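Local coordinates for protein nitrilotriacetate monooxygenase (Burkholderia pseudomallei, PDB 3SDO) that probably acts as an FMN-dependent monooxygenase of the NtaA/SnaA/DszA family, inserting oxygen into an organic substrate such as nitrilotriacetate, at residues 17-20 against 24-27; 33-36 against 40-43; 60-65 against 71-76. All coordinates share one frame; numbering follows the deposited sequence.

Contact 1 of 3, residues 17-20 against 24-27; sequences QGAG and NAWK
The methyl groups of A19 and A25 meet across one loop. A19 CB lies 3.8 Å from A25 CB. The A25 methyl also reaches the backbone of segment 17-20, with A25 CB 3.4 Å from A19 O and 3.6 Å from G20 N. In return, A19 CB comes to 3.5 Å from W26 N and brushes W26 CB. No hydrogen bond crosses the contact; methyl groups and backbone atoms do the touching. G20 adds only backbone. Its phi and psi of 162° and 167° suit a residue without a side chain.

Local bonds shape both sides. A type II' beta turn runs from Q17 to G20, closed by G20 N to Q17 O at 3.0 Å. A short 3-10 segment ends the other side, with K27 N bonded to N24 O. The W26 indole leads away from A19, and K27 CG lies over the centre of one of its faces. W26 also meets F182 of the second subunit. Both segments lie in the loop between strand 11-15 of the parallel sheet and helix 39-51, and A19 is tied by backbone bonds to T401 of helix 401-418.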
loop_
_atom_site.group_PDB
_atom_site.type_symbol
_atom_site.label_atom_id
_atom_site.label_comp_id
_atom_site.label_asym_id
_atom_site.label_seq_id
_atom_site.Cartn_x
_atom_site.Cartn_y
_atom_site.Cartn_z
ATOM N N GLN A 17 15.201 -4.538 -0.721
ATOM C CA GLN A 17 15.139 -4.020 -2.068
ATOM C C GLN A 17 15.042 -5.195 -3.046
ATOM O O GLN A 17 15.903 -5.380 -3.891
ATOM C CB GLN A 17 16.389 -3.193 -2.351
ATOM C CG GLN A 17 16.323 -2.290 -3.560
ATOM C CD GLN A 17 15.525 -1.019 -3.312
ATOM O OE1 GLN A 17 14.569 -1.021 -2.546
ATOM N NE2 GLN A 17 15.888 0.062 -4.010
ATOM N N GLY A 18 13.967 -5.970 -2.921
ATOM C CA GLY A 18 13.767 -7.143 -3.744
ATOM C C GLY A 18 14.993 -8.020 -3.706
ATOM O O GLY A 18 15.499 -8.348 -2.629
ATOM N N ALA A 19 15.517 -8.312 -4.882
ATOM C CA ALA A 19 16.704 -9.156 -5.038
ATOM C C ALA A 19 17.923 -8.677 -4.286
ATOM O O ALA A 19 18.744 -9.497 -3.865
ATOM C CB ALA A 19 17.052 -9.333 -6.529
ATOM N N GLY A 20 18.085 -7.365 -4.144
ATOM C CA GLY A 20 19.231 -6.828 -3.433
ATOM C C GLY A 20 19.503 -5.373 -3.733
ATOM O O GLY A 20 18.957 -4.810 -4.677
ATOM N N ASN A 24 22.084 -5.551 -10.044
ATOM C CA ASN A 24 22.075 -6.823 -10.768
ATOM C C ASN A 24 21.917 -8.067 -9.878
ATOM O O ASN A 24 22.210 -9.183 -10.297
ATOM C CB ASN A 24 23.315 -6.926 -11.638
ATOM C CG ASN A 24 23.203 -6.070 -12.928
ATOM O OD1 ASN A 24 22.157 -5.449 -13.202
ATOM N ND2 ASN A 24 24.278 -6.034 -13.702
ATOM N N ALA A 25 21.379 -7.864 -8.680
ATOM C CA ALA A 25 21.217 -8.946 -7.714
ATOM C C ALA A 25 20.268 -10.048 -8.213
ATOM O O ALA A 25 20.355 -11.198 -7.753
ATOM C CB ALA A 25 20.728 -8.380 -6.352
ATOM N N TRP A 26 19.375 -9.712 -9.147
ATOM C CA TRP A 26 18.444 -10.712 -9.721
ATOM C C TRP A 26 19.178 -11.885 -10.384
ATOM O O TRP A 26 18.570 -12.941 -10.630
ATOM C CB TRP A 26 17.493 -10.092 -10.755
ATOM C CG TRP A 26 18.142 -9.630 -12.032
ATOM C CD1 TRP A 26 18.731 -8.404 -12.269
ATOM C CD2 TRP A 26 18.253 -10.363 -13.258
ATOM N NE1 TRP A 26 19.220 -8.344 -13.552
ATOM C CE2 TRP A 26 18.936 -9.529 -14.188
ATOM C CE3 TRP A 26 17.838 -11.633 -13.667
ATOM C CZ2 TRP A 26 19.209 -9.928 -15.494
ATOM C CZ3 TRP A 26 18.137 -12.041 -14.973
ATOM C CH2 TRP A 26 18.804 -11.187 -15.871
ATOM N N LYS A 27 20.444 -11.666 -10.743
ATOM C CA LYS A 27 21.274 -12.704 -11.357
ATOM C C LYS A 27 21.849 -13.694 -10.337
ATOM O O LYS A 27 22.329 -14.761 -10.725
ATOM C CB LYS A 27 22.470 -12.107 -12.117
ATOM C CG LYS A 27 22.174 -11.120 -13.235
ATOM C CD LYS A 27 23.494 -10.824 -13.993
ATOM C CE LYS A 27 23.383 -9.659 -14.942
ATOM N NZ LYS A 27 24.712 -9.133 -15.447
#

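Contact 2 of 3, residues 33-36 against 40-43; sequences PDAS and DFYV
F41 turns its CG anti to the backbone N (chi1 178°), which sets the ring beside A35. Y42, the next residue on the helix, has its CG anti to the carbonyl carbon instead (chi1 -71°), and its phenol reaches S36. The two aromatic rings thus engage successive residues of the 33-36 segment.

The A35 methyl sits over one face of the F41 ring in a CH-pi contact. A35 CB is 3.9 Å from the ring centroid, displaced toward the CD2 and CE2 side.

The segments belong to the first beta-to-alpha connection of a TIM-barrel-like, luciferase-type fold. Residues 33-36 lie in the loop after strand 11-15. Residues 40-43 lie in the first turn of helix 39-51. N38 links the two parts: its OD1 accepts from F41 N, and its ND2 donates to D34 OD1.

The Y42 hydroxyl donates a hydrogen bond to a backbone carbonyl, with Y42 OH 2.7 Å from S36 O. The donor is tilted 31° from the carbonyl plane. S36 O lies at the edge of the tyrosine ring, near its plane. A35 O approaches the same ring obliquely, 3.3 Å from Y42 CE1. The S36 side chain turns away from the helix, and its OG probably hydrogen-bonds to H72 ND1. Y42 also meets the ring of F77.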
loop_
_atom_site.group_PDB
_atom_site.type_symbol
_atom_site.label_atom_id
_atom_site.label_comp_id
_atom_site.label_asym_id
_atom_site.label_seq_id
_atom_site.Cartn_x
_atom_site.Cartn_y
_atom_site.Cartn_z
ATOM N N PRO A 33 14.891 -15.196 -9.505
ATOM C CA PRO A 33 15.106 -14.149 -10.503
ATOM C C PRO A 33 14.063 -13.025 -10.435
ATOM O O PRO A 33 14.399 -11.858 -10.660
ATOM C CB PRO A 33 14.971 -14.886 -11.855
ATOM C CG PRO A 33 14.895 -16.305 -11.571
ATOM C CD PRO A 33 14.709 -16.530 -10.103
ATOM N N ASP A 34 12.815 -13.375 -10.120
ATOM C CA ASP A 34 11.730 -12.363 -9.996
ATOM C C ASP A 34 11.560 -11.849 -8.558
ATOM O O ASP A 34 10.495 -11.346 -8.183
ATOM C CB ASP A 34 10.402 -12.964 -10.479
ATOM C CG ASP A 34 9.931 -14.121 -9.615
ATOM O OD1 ASP A 34 10.674 -14.555 -8.723
ATOM O OD2 ASP A 34 8.820 -14.610 -9.844
ATOM N N ALA A 35 12.607 -11.999 -7.744
ATOM C CA ALA A 35 12.562 -11.600 -6.344
ATOM C C ALA A 35 11.865 -10.247 -6.118
ATOM O O ALA A 35 11.045 -10.125 -5.212
ATOM C CB ALA A 35 13.996 -11.575 -5.753
ATOM N N SER A 36 12.162 -9.241 -6.945
ATOM C CA SER A 36 11.592 -7.901 -6.712
ATOM C C SER A 36 10.067 -7.812 -6.701
ATOM O O SER A 36 9.521 -6.948 -6.047
ATOM C CB SER A 36 12.192 -6.887 -7.656
ATOM O OG SER A 36 13.540 -6.657 -7.260
ATOM N N ASP A 40 6.174 -14.039 -1.790
ATOM C CA ASP A 40 6.681 -15.010 -0.835
ATOM C C ASP A 40 8.161 -14.792 -0.478
ATOM O O ASP A 40 8.575 -15.071 0.639
ATOM C CB ASP A 40 6.505 -16.420 -1.358
ATOM C CG ASP A 40 5.046 -16.880 -1.368
ATOM O OD1 ASP A 40 4.146 -16.230 -0.781
ATOM O OD2 ASP A 40 4.830 -17.904 -2.012
ATOM N N PHE A 41 8.953 -14.322 -1.429
ATOM C CA PHE A 41 10.339 -13.929 -1.127
ATOM C C PHE A 41 10.422 -12.836 -0.077
ATOM O O PHE A 41 11.217 -12.963 0.883
ATOM C CB PHE A 41 11.051 -13.492 -2.393
ATOM C CG PHE A 41 12.465 -13.022 -2.165
ATOM C CD1 PHE A 41 13.477 -13.936 -1.940
ATOM C CD2 PHE A 41 12.766 -11.674 -2.167
ATOM C CE1 PHE A 41 14.796 -13.508 -1.749
ATOM C CE2 PHE A 41 14.080 -11.246 -1.992
ATOM C CZ PHE A 41 15.082 -12.159 -1.775
ATOM N N TYR A 42 9.625 -11.767 -0.219
ATOM C CA TYR A 42 9.580 -10.735 0.817
ATOM C C TYR A 42 9.154 -11.290 2.200
ATOM O O TYR A 42 9.720 -10.888 3.209
ATOM C CB TYR A 42 8.673 -9.555 0.444
ATOM C CG TYR A 42 9.212 -8.655 -0.650
ATOM C CD1 TYR A 42 9.027 -8.990 -1.986
ATOM C CD2 TYR A 42 9.860 -7.473 -0.362
ATOM C CE1 TYR A 42 9.491 -8.196 -2.995
ATOM C CE2 TYR A 42 10.340 -6.657 -1.386
ATOM C CZ TYR A 42 10.123 -7.014 -2.692
ATOM O OH TYR A 42 10.582 -6.223 -3.713
ATOM N N VAL A 43 8.201 -12.225 2.230
ATOM C CA VAL A 43 7.776 -12.847 3.480
ATOM C C VAL A 43 8.931 -13.630 4.132
ATOM O O VAL A 43 9.183 -13.518 5.324
ATOM C CB VAL A 43 6.570 -13.799 3.303
ATOM C CG1 VAL A 43 6.240 -14.476 4.663
ATOM C CG2 VAL A 43 5.328 -13.051 2.749
#

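Contact 3 of 3, residues 60-65 against 71-76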
loop_
_atom_site.group_PDB
_atom_site.type_symbol
_atom_site.label_atom_id
_atom_site.label_comp_id
_atom_site.label_asym_id
_atom_site.label_seq_id
_atom_site.Cartn_x
_atom_site.Cartn_y
_atom_site.Cartn_z
ATOM N N ALA A 60 11.763 0.851 0.466
ATOM C CA ALA A 60 12.045 2.055 -0.292
ATOM C C ALA A 60 11.112 2.090 -1.498
ATOM O O ALA A 60 10.448 1.109 -1.800
ATOM C CB ALA A 60 13.535 2.077 -0.763
ATOM N N ASP A 61 11.059 3.217 -2.185
ATOM C CA ASP A 61 10.110 3.333 -3.279
ATOM C C ASP A 61 10.547 4.269 -4.396
ATOM O O ASP A 61 11.435 5.117 -4.200
ATOM C CB ASP A 61 8.767 3.795 -2.727
ATOM C CG ASP A 61 7.611 3.410 -3.622
ATOM O OD1 ASP A 61 7.622 2.262 -4.142
ATOM O OD2 ASP A 61 6.708 4.253 -3.790
ATOM N N SER A 62 9.924 4.082 -5.555
ATOM C CA SER A 62 10.044 4.977 -6.696
ATOM C C SER A 62 8.726 5.009 -7.451
ATOM O O SER A 62 7.895 4.110 -7.308
ATOM C CB SER A 62 11.171 4.509 -7.627
ATOM O OG SER A 62 10.910 3.193 -8.124
ATOM N N ALA A 63 8.534 6.050 -8.261
ATOM C CA ALA A 63 7.316 6.175 -9.058
ATOM C C ALA A 63 7.617 6.731 -10.447
ATOM O O ALA A 63 6.857 7.535 -10.969
ATOM C CB ALA A 63 6.298 7.046 -8.339
ATOM N N TYR A 64 8.712 6.267 -11.037
ATOM C CA TYR A 64 9.175 6.738 -12.347
ATOM C C TYR A 64 10.050 5.676 -12.973
ATOM O O TYR A 64 10.919 5.106 -12.305
ATOM C CB TYR A 64 9.943 8.060 -12.239
ATOM C CG TYR A 64 10.279 8.661 -13.585
ATOM C CD1 TYR A 64 9.267 9.112 -14.432
ATOM C CD2 TYR A 64 11.600 8.768 -14.022
ATOM C CE1 TYR A 64 9.557 9.658 -15.667
ATOM C CE2 TYR A 64 11.897 9.316 -15.277
ATOM C CZ TYR A 64 10.861 9.756 -16.087
ATOM O OH TYR A 64 11.114 10.288 -17.340
ATOM N N VAL A 65 9.805 5.423 -14.254
ATOM C CA VAL A 65 10.482 4.379 -15.014
ATOM C C VAL A 65 10.889 4.914 -16.352
ATOM O O VAL A 65 10.138 5.692 -16.954
ATOM C CB VAL A 65 9.530 3.184 -15.308
ATOM C CG1 VAL A 65 10.153 2.188 -16.311
ATOM C CG2 VAL A 65 9.185 2.504 -14.069
ATOM N N PRO A 71 16.813 -2.948 -12.767
ATOM C CA PRO A 71 15.788 -3.970 -12.600
ATOM C C PRO A 71 14.768 -3.711 -11.492
ATOM O O PRO A 71 13.568 -3.826 -11.733
ATOM C CB PRO A 71 16.612 -5.227 -12.310
ATOM C CG PRO A 71 17.825 -5.030 -13.189
ATOM C CD PRO A 71 18.117 -3.544 -13.123
ATOM N N HIS A 72 15.214 -3.350 -10.298
ATOM C CA HIS A 72 14.264 -3.185 -9.179
ATOM C C HIS A 72 13.304 -1.991 -9.394
ATOM O O HIS A 72 12.122 -2.029 -8.986
ATOM C CB HIS A 72 14.972 -3.054 -7.819
ATOM C CG HIS A 72 14.009 -3.027 -6.675
ATOM N ND1 HIS A 72 13.403 -4.168 -6.200
ATOM C CD2 HIS A 72 13.493 -1.997 -5.957
ATOM C CE1 HIS A 72 12.565 -3.845 -5.228
ATOM N NE2 HIS A 72 12.600 -2.537 -5.060
ATOM N N PHE A 73 13.802 -0.961 -10.061
ATOM C CA PHE A 73 12.997 0.203 -10.401
ATOM C C PHE A 73 12.018 -0.068 -11.560
ATOM O O PHE A 73 11.006 0.628 -11.691
ATOM C CB PHE A 73 13.899 1.381 -10.733
ATOM C CG PHE A 73 14.576 2.004 -9.534
ATOM C CD1 PHE A 73 15.580 1.328 -8.840
ATOM C CD2 PHE A 73 14.240 3.298 -9.131
ATOM C CE1 PHE A 73 16.226 1.922 -7.726
ATOM C CE2 PHE A 73 14.873 3.903 -8.023
ATOM C CZ PHE A 73 15.858 3.207 -7.317
ATOM N N LEU A 74 12.307 -1.070 -12.395
ATOM C CA LEU A 74 11.412 -1.434 -13.506
ATOM C C LEU A 74 10.132 -2.127 -13.011
ATOM O O LEU A 74 9.078 -2.001 -13.620
ATOM C CB LEU A 74 12.126 -2.346 -14.519
ATOM C CG LEU A 74 13.194 -1.698 -15.403
ATOM C CD1 LEU A 74 14.027 -2.768 -16.099
ATOM C CD2 LEU A 74 12.565 -0.750 -16.430
ATOM N N ASN A 75 10.223 -2.838 -11.895
ATOM C CA ASN A 75 9.090 -3.612 -11.380
ATOM C C ASN A 75 9.304 -3.916 -9.911
ATOM O O ASN A 75 10.260 -4.603 -9.530
ATOM C CB ASN A 75 8.908 -4.922 -12.176
ATOM C CG ASN A 75 7.513 -5.077 -12.761
ATOM O OD1 ASN A 75 6.689 -5.870 -12.279
ATOM N ND2 ASN A 75 7.248 -4.345 -13.823
ATOM N N ARG A 76 8.409 -3.380 -9.095
ATOM C CA ARG A 76 8.464 -3.509 -7.654
ATOM C C ARG A 76 7.052 -3.431 -7.118
ATOM O O ARG A 76 6.145 -2.964 -7.826
ATOM C CB ARG A 76 9.315 -2.380 -7.038
ATOM C CG ARG A 76 8.832 -0.978 -7.367
ATOM C CD ARG A 76 9.923 0.122 -7.246
ATOM N NE ARG A 76 10.492 0.220 -5.903
ATOM C CZ ARG A 76 11.624 0.857 -5.585
ATOM N NH1 ARG A 76 12.049 0.834 -4.337
ATOM N NH2 ARG A 76 12.357 1.489 -6.503
HETATM O O HOH W 1 10.787 -1.711 -2.986
HETATM O O HOH W 2 8.507 -0.239 -3.790
HETATM O O HOH W 3 10.291 2.836 -10.581
#
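The R76 guanidinium group lies against the backbone of D61 and S62. D61 CA and S62 N sit over one of its faces, with S62 N 3.6 Å above the plane. H72 CD2 lies over the opposite face, and F73 CD2 is at the edge. The group is therefore sandwiched, and R76 NH2 also stands over the centre of the F73 ring. This is the tight part of the contact. R76 gets there by a bend at chi3 (-60°). S62 OG sits between its own backbone N and carbonyl carbon, placing it near R76 and F73. R76 NH2 is 2.8 Å from S62 OG, but the hydrogen bond is weak, with an N-H...acceptor angle of 117°. S62 N is buried here with no hydrogen-bond partner.

The charged side is looser and wetter. D61 OD1 and R76 NE are 3.9 Å apart, a long salt bridge in which no N-H points at the oxygen. The carboxylate and guanidinium planes are 85° apart. One water bridges this gap, lying within hydrogen-bonding distance of D61 OD1 and accepting from R76 NE. D61 has a stronger partner in R111 of the second subunit. A second water joins A60 O to H72 NE2. A third takes a bond from S62 OG at 2.6 Å and donates to Y64 O and F73 O. Beyond it V65 CG2 rests on F73 O, and V65 CG1 meets L74 CD2 at 3.8 Å, the two side chains crossing at about a right angle.

D61 is a predicted FMN-binding residue. It follows strand 56-59 in a beta-to-alpha loop, consistent with the cofactor site at the C-terminal ends of the strands in a TIM-barrel-like flavoprotein monooxygenase.

In the fold
The contacts come in series along the chain: contact 1, then contact 2, then contact 3. Contacts 1 and 2 share the connection from strand 11-15 to helix 39-51, and their centres are about 9 Å apart. Contact 3 follows the neighbouring parallel strand, 56-59, with its centre about 12 Å from that of contact 1 and about 14 Å from that of contact 2. H72 joins the three: it packs on Q17 and G18 and reaches S36 of contact 2. W26 packs on P71. All three contacts touch the second subunit. Two adjacent loops of the barrel-like sheet thus pack together at the dimer interface; only contact 3 carries a predicted FMN-binding residue.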